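Malonyl CoA-acyl carrier protein transacylase (Burkholderia pseudomallei, PDB 3G87) probably catalyses the transfer of the malonyl group from malonyl-CoA to holo-acyl carrier protein, releasing free CoA and malonyl-acyl carrier protein. Local coordinates at residues A155-N158 / Q162-I165; L111-R116 / Q212-A217. All coordinates share one frame; numbering follows the deposited sequence.

Contact 1 (A155-N158 / Q162-I165)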
loop_
_atom_site.group_PDB
_atom_site.type_symbol
_atom_site.label_atom_id
_atom_site.label_comp_id
_atom_site.label_asym_id
_atom_site.label_seq_id
_atom_site.Cartn_x
_atom_site.Cartn_y
_atom_site.Cartn_z
ATOM N N ALA A 155 10.457 -4.758 5.235
ATOM C CA ALA A 155 9.015 -4.822 5.085
ATOM C C ALA A 155 8.498 -4.251 3.764
ATOM O O ALA A 155 7.486 -4.736 3.247
ATOM C CB ALA A 155 8.345 -4.088 6.260
ATOM N N ASN A 156 9.134 -3.164 3.293
ATOM C CA ASN A 156 8.902 -2.533 1.997
ATOM C C ASN A 156 10.201 -2.479 1.219
ATOM O O ASN A 156 11.180 -2.005 1.720
ATOM C CB ASN A 156 8.488 -1.057 2.144
ATOM C CG ASN A 156 7.117 -0.841 2.774
ATOM O OD1 ASN A 156 6.424 -1.780 3.226
ATOM N ND2 ASN A 156 6.693 0.441 2.784
ATOM N N ASP A 157 10.224 -2.931 -0.024
ATOM C CA ASP A 157 11.345 -2.595 -0.856
ATOM C C ASP A 157 10.802 -1.631 -1.886
ATOM O O ASP A 157 10.154 -2.042 -2.849
ATOM C CB ASP A 157 11.937 -3.827 -1.523
ATOM C CG ASP A 157 12.976 -3.458 -2.571
ATOM O OD1 ASP A 157 13.590 -2.344 -2.508
ATOM O OD2 ASP A 157 13.140 -4.268 -3.491
ATOM N N ASN A 158 11.060 -0.353 -1.654
ATOM C CA ASN A 158 10.394 0.721 -2.372
ATOM C C ASN A 158 11.139 1.251 -3.607
ATOM O O ASN A 158 10.526 1.501 -4.658
ATOM C CB ASN A 158 10.053 1.859 -1.392
ATOM C CG ASN A 158 8.823 1.553 -0.604
ATOM O OD1 ASN A 158 7.989 0.785 -1.057
ATOM N ND2 ASN A 158 8.708 2.102 0.594
ATOM N N GLN A 162 15.655 2.927 -1.042
ATOM C CA GLN A 162 14.604 3.219 -0.100
ATOM C C GLN A 162 13.821 2.022 0.322
ATOM O O GLN A 162 13.102 1.476 -0.430
ATOM C CB GLN A 162 13.683 4.294 -0.627
ATOM C CG GLN A 162 14.381 5.558 -1.019
ATOM C CD GLN A 162 13.527 6.435 -1.852
ATOM O OE1 GLN A 162 13.824 6.681 -2.987
ATOM N NE2 GLN A 162 12.439 6.871 -1.298
ATOM N N LEU A 163 13.993 1.631 1.560
ATOM C CA LEU A 163 13.443 0.413 2.074
ATOM C C LEU A 163 12.942 0.707 3.439
ATOM O O LEU A 163 13.395 1.614 4.051
ATOM C CB LEU A 163 14.488 -0.697 2.120
ATOM C CG LEU A 163 15.226 -1.082 0.843
ATOM C CD1 LEU A 163 16.491 -0.431 0.643
ATOM C CD2 LEU A 163 15.351 -2.513 0.538
ATOM N N VAL A 164 11.975 -0.079 3.875
ATOM C CA VAL A 164 11.382 0.006 5.182
ATOM C C VAL A 164 11.581 -1.258 5.977
ATOM O O VAL A 164 11.404 -2.320 5.512
ATOM C CB VAL A 164 9.874 0.334 5.109
ATOM C CG1 VAL A 164 9.334 0.711 6.415
ATOM C CG2 VAL A 164 9.613 1.338 4.145
ATOM N N ILE A 165 11.945 -1.084 7.216
ATOM C CA ILE A 165 12.126 -2.155 8.127
ATOM C C ILE A 165 11.045 -2.167 9.139
ATOM O O ILE A 165 10.434 -1.190 9.401
ATOM C CB ILE A 165 13.463 -2.061 8.892
ATOM C CG1 ILE A 165 13.623 -0.702 9.507
ATOM C CG2 ILE A 165 14.635 -2.410 8.022
ATOM C CD1 ILE A 165 14.879 -0.517 10.160
#

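Contact 2 (L111-R116 / Q212-A217)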
loop_
_atom_site.group_PDB
_atom_site.type_symbol
_atom_site.label_atom_id
_atom_site.label_comp_id
_atom_site.label_asym_id
_atom_site.label_seq_id
_atom_site.Cartn_x
_atom_site.Cartn_y
_atom_site.Cartn_z
ATOM N N LEU A 111 -14.333 -2.029 0.944
ATOM C CA LEU A 111 -14.293 -1.238 2.135
ATOM C C LEU A 111 -14.509 -2.177 3.317
ATOM O O LEU A 111 -13.779 -2.114 4.312
ATOM C CB LEU A 111 -15.297 -0.078 2.088
ATOM C CG LEU A 111 -15.387 0.839 3.329
ATOM C CD1 LEU A 111 -14.032 1.561 3.632
ATOM C CD2 LEU A 111 -16.481 1.848 3.162
ATOM N N LYS A 112 -15.456 -3.106 3.189
ATOM C CA LYS A 112 -15.600 -4.116 4.220
ATOM C C LYS A 112 -14.325 -4.929 4.466
ATOM O O LYS A 112 -13.958 -5.181 5.640
ATOM C CB LYS A 112 -16.758 -5.056 3.891
ATOM C CG LYS A 112 -18.125 -4.491 4.191
ATOM C CD LYS A 112 -19.097 -5.245 3.330
ATOM C CE LYS A 112 -20.444 -5.352 3.978
ATOM N NZ LYS A 112 -21.553 -5.374 2.960
ATOM N N LEU A 113 -13.636 -5.340 3.401
ATOM C CA LEU A 113 -12.383 -6.043 3.624
ATOM C C LEU A 113 -11.343 -5.170 4.347
ATOM O O LEU A 113 -10.629 -5.682 5.218
ATOM C CB LEU A 113 -11.805 -6.597 2.332
ATOM C CG LEU A 113 -12.621 -7.600 1.502
ATOM C CD1 LEU A 113 -11.882 -7.767 0.163
ATOM C CD2 LEU A 113 -12.875 -9.018 2.175
ATOM N N VAL A 114 -11.288 -3.896 3.988
ATOM C CA VAL A 114 -10.345 -2.931 4.509
ATOM C C VAL A 114 -10.514 -2.629 5.999
ATOM O O VAL A 114 -9.586 -2.603 6.712
ATOM C CB VAL A 114 -10.305 -1.655 3.662
ATOM C CG1 VAL A 114 -9.677 -0.578 4.357
ATOM C CG2 VAL A 114 -9.628 -1.864 2.375
ATOM N N ALA A 115 -11.749 -2.431 6.414
ATOM C CA ALA A 115 -12.100 -2.279 7.788
ATOM C C ALA A 115 -11.693 -3.467 8.652
ATOM O O ALA A 115 -11.207 -3.278 9.681
ATOM C CB ALA A 115 -13.516 -1.951 7.939
ATOM N N ARG A 116 -11.854 -4.679 8.193
ATOM C CA ARG A 116 -11.372 -5.820 8.945
ATOM C C ARG A 116 -9.858 -5.870 8.975
ATOM O O ARG A 116 -9.299 -6.096 9.988
ATOM C CB ARG A 116 -11.985 -7.138 8.460
ATOM C CG ARG A 116 -11.581 -8.385 9.198
ATOM C CD ARG A 116 -12.591 -8.890 10.135
ATOM N NE ARG A 116 -13.162 -7.827 10.927
ATOM C CZ ARG A 116 -12.887 -7.514 12.190
ATOM N NH1 ARG A 116 -13.498 -6.518 12.743
ATOM N NH2 ARG A 116 -12.076 -8.181 12.923
ATOM N N GLN A 212 -13.039 -15.651 3.517
ATOM C CA GLN A 212 -13.812 -16.785 3.112
ATOM C C GLN A 212 -15.290 -16.511 2.987
ATOM O O GLN A 212 -15.971 -17.241 2.352
ATOM C CB GLN A 212 -13.487 -18.016 3.947
ATOM C CG GLN A 212 -12.174 -18.677 3.577
ATOM C CD GLN A 212 -11.647 -19.659 4.606
ATOM O OE1 GLN A 212 -11.552 -19.362 5.779
ATOM N NE2 GLN A 212 -11.284 -20.835 4.160
ATOM N N SER A 213 -15.760 -15.414 3.533
ATOM C CA SER A 213 -17.129 -14.978 3.348
ATOM C C SER A 213 -17.470 -14.170 2.095
ATOM O O SER A 213 -18.551 -13.665 1.996
ATOM C CB SER A 213 -17.582 -14.131 4.510
ATOM O OG SER A 213 -17.521 -14.788 5.704
ATOM N N PHE A 214 -16.540 -14.033 1.174
ATOM C CA PHE A 214 -16.632 -13.140 0.037
ATOM C C PHE A 214 -16.211 -13.932 -1.200
ATOM O O PHE A 214 -15.294 -14.791 -1.157
ATOM C CB PHE A 214 -15.731 -11.887 0.252
ATOM C CG PHE A 214 -16.129 -11.036 1.465
ATOM C CD1 PHE A 214 -17.164 -10.094 1.371
ATOM C CD2 PHE A 214 -15.531 -11.228 2.699
ATOM C CE1 PHE A 214 -17.564 -9.342 2.497
ATOM C CE2 PHE A 214 -15.909 -10.477 3.807
ATOM C CZ PHE A 214 -16.922 -9.536 3.709
ATOM N N ARG A 215 -16.914 -13.687 -2.299
ATOM C CA ARG A 215 -16.620 -14.349 -3.551
ATOM C C ARG A 215 -15.884 -13.316 -4.400
ATOM O O ARG A 215 -16.481 -12.333 -4.851
ATOM C CB ARG A 215 -17.919 -14.860 -4.192
ATOM N N LEU A 216 -14.563 -13.495 -4.553
ATOM C CA LEU A 216 -13.695 -12.537 -5.252
ATOM C C LEU A 216 -13.489 -12.932 -6.710
ATOM O O LEU A 216 -13.003 -14.028 -6.974
ATOM C CB LEU A 216 -12.352 -12.476 -4.557
ATOM C CG LEU A 216 -12.305 -11.374 -3.549
ATOM C CD1 LEU A 216 -13.088 -11.731 -2.334
ATOM C CD2 LEU A 216 -10.884 -11.150 -3.195
ATOM N N ALA A 217 -13.874 -12.053 -7.650
ATOM C CA ALA A 217 -13.739 -12.343 -9.095
ATOM C C ALA A 217 -12.279 -12.259 -9.558
ATOM O O ALA A 217 -11.458 -11.585 -8.940
ATOM C CB ALA A 217 -14.698 -11.433 -9.963
#

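Contact 1 (A155-N158 / Q162-I165)
A155 and N156 both face V164 across an antiparallel hairpin, and the extra residue makes a classic beta bulge. The carbonyl of V164 accepts two backbone bonds there, from A155 N at 2.6 Å and from N156 N at a longer 3.3 Å. V164 N in return donates to N156 O at 3.0 Å. Nearer the turn, N158 N donates to Q162 O.

The N158 side chain can be followed outward. Its CB rests 3.2 Å from Q162 O, and with chi1 at -80°, CG swings to the backbone-N side, opposite the carbonyl carbon. This carries the amide back along the hairpin, so that ND2 comes to 3.7 Å from CG2 of V164, while OD1 accepts a hydrogen bond from NE2 of H91. The carbonyl end of the amide is thereby held. The same V164 CG2 packs 3.3 Å from N156 CB, the two side chains lying alongside each other. On the other face, OD1 of D157 approaches CD2 of L163 at 3.5 Å.

The hairpin belongs to the antiparallel sheet of the small, ferredoxin-like subdomain of this acyltransferase fold. H91 lies in a GxSxG sequence consistent with a nucleophile elbow. Strand 127-133 pairs with 162-165, helix 137-146 packs against D157, L163 and I165, and helix 279-289 touches N158 and Q162.

Contact 2 (L111-R116 / Q212-A217)
A CH-pi contact between L113 and F214 joins helix 107-123, on the larger alpha/beta subdomain of the acyltransferase fold, to the loop that follows helix 201-211. The leucine presents one methyl: CD2 sits over a face of the phenyl ring, 3.9 Å from its centroid and 28° off the ring normal. It is displaced from the ring centre toward one flank, being 3.5 Å from F214 CD2 and 3.7 Å from F214 CE2. The leucine and the phenylalanine reach in from opposite sides and overlap, which brings the methyl over the ring instead of to the end of it. For F214, a CG placed beside the backbone N (chi1 -62°) sends the ring out from the loop to the helix.

K112 adds a looser approach. Its CD comes obliquely to F214 CE1 at 4.5 Å, while the rest of the chain continues away toward its amino group. No hydrogen bond links the segments, and with backbones 9.0 Å apart from L113 CA to F214 CA, the side chains alone bridge the gap.

The phenyl ring also makes an edge-to-face stack with H210 near the end of helix 201-211. L113 packs on L211 of that helix and shares F105 with L216 of the loop. K112 also touches V39 of helix 30-40, which packs along the same helix 107-123.

After strands 6-11 and 87-90 of the parallel sheet and the helices between them, the chain reaches helix 107-123, which supplies the first half of contact 2. It then enters the antiparallel sheet, laying down strand 127-133 and helix 137-146 before strand 153-159. Contact 1 closes the tight turn to strand 162-168, with three residues between N158 and Q162. Strand 185-188 completes the sheet, helix 201-211 follows, and contact 2 closes a loop of 95 residues, within which contact 1 is nested. Their centres lie 27 Å apart, on opposite sides of the chain's centre: one joins neighbouring strands of the small subdomain, the other ties helix 107-123, just before the antiparallel sheet, to the loop after helix 201-211.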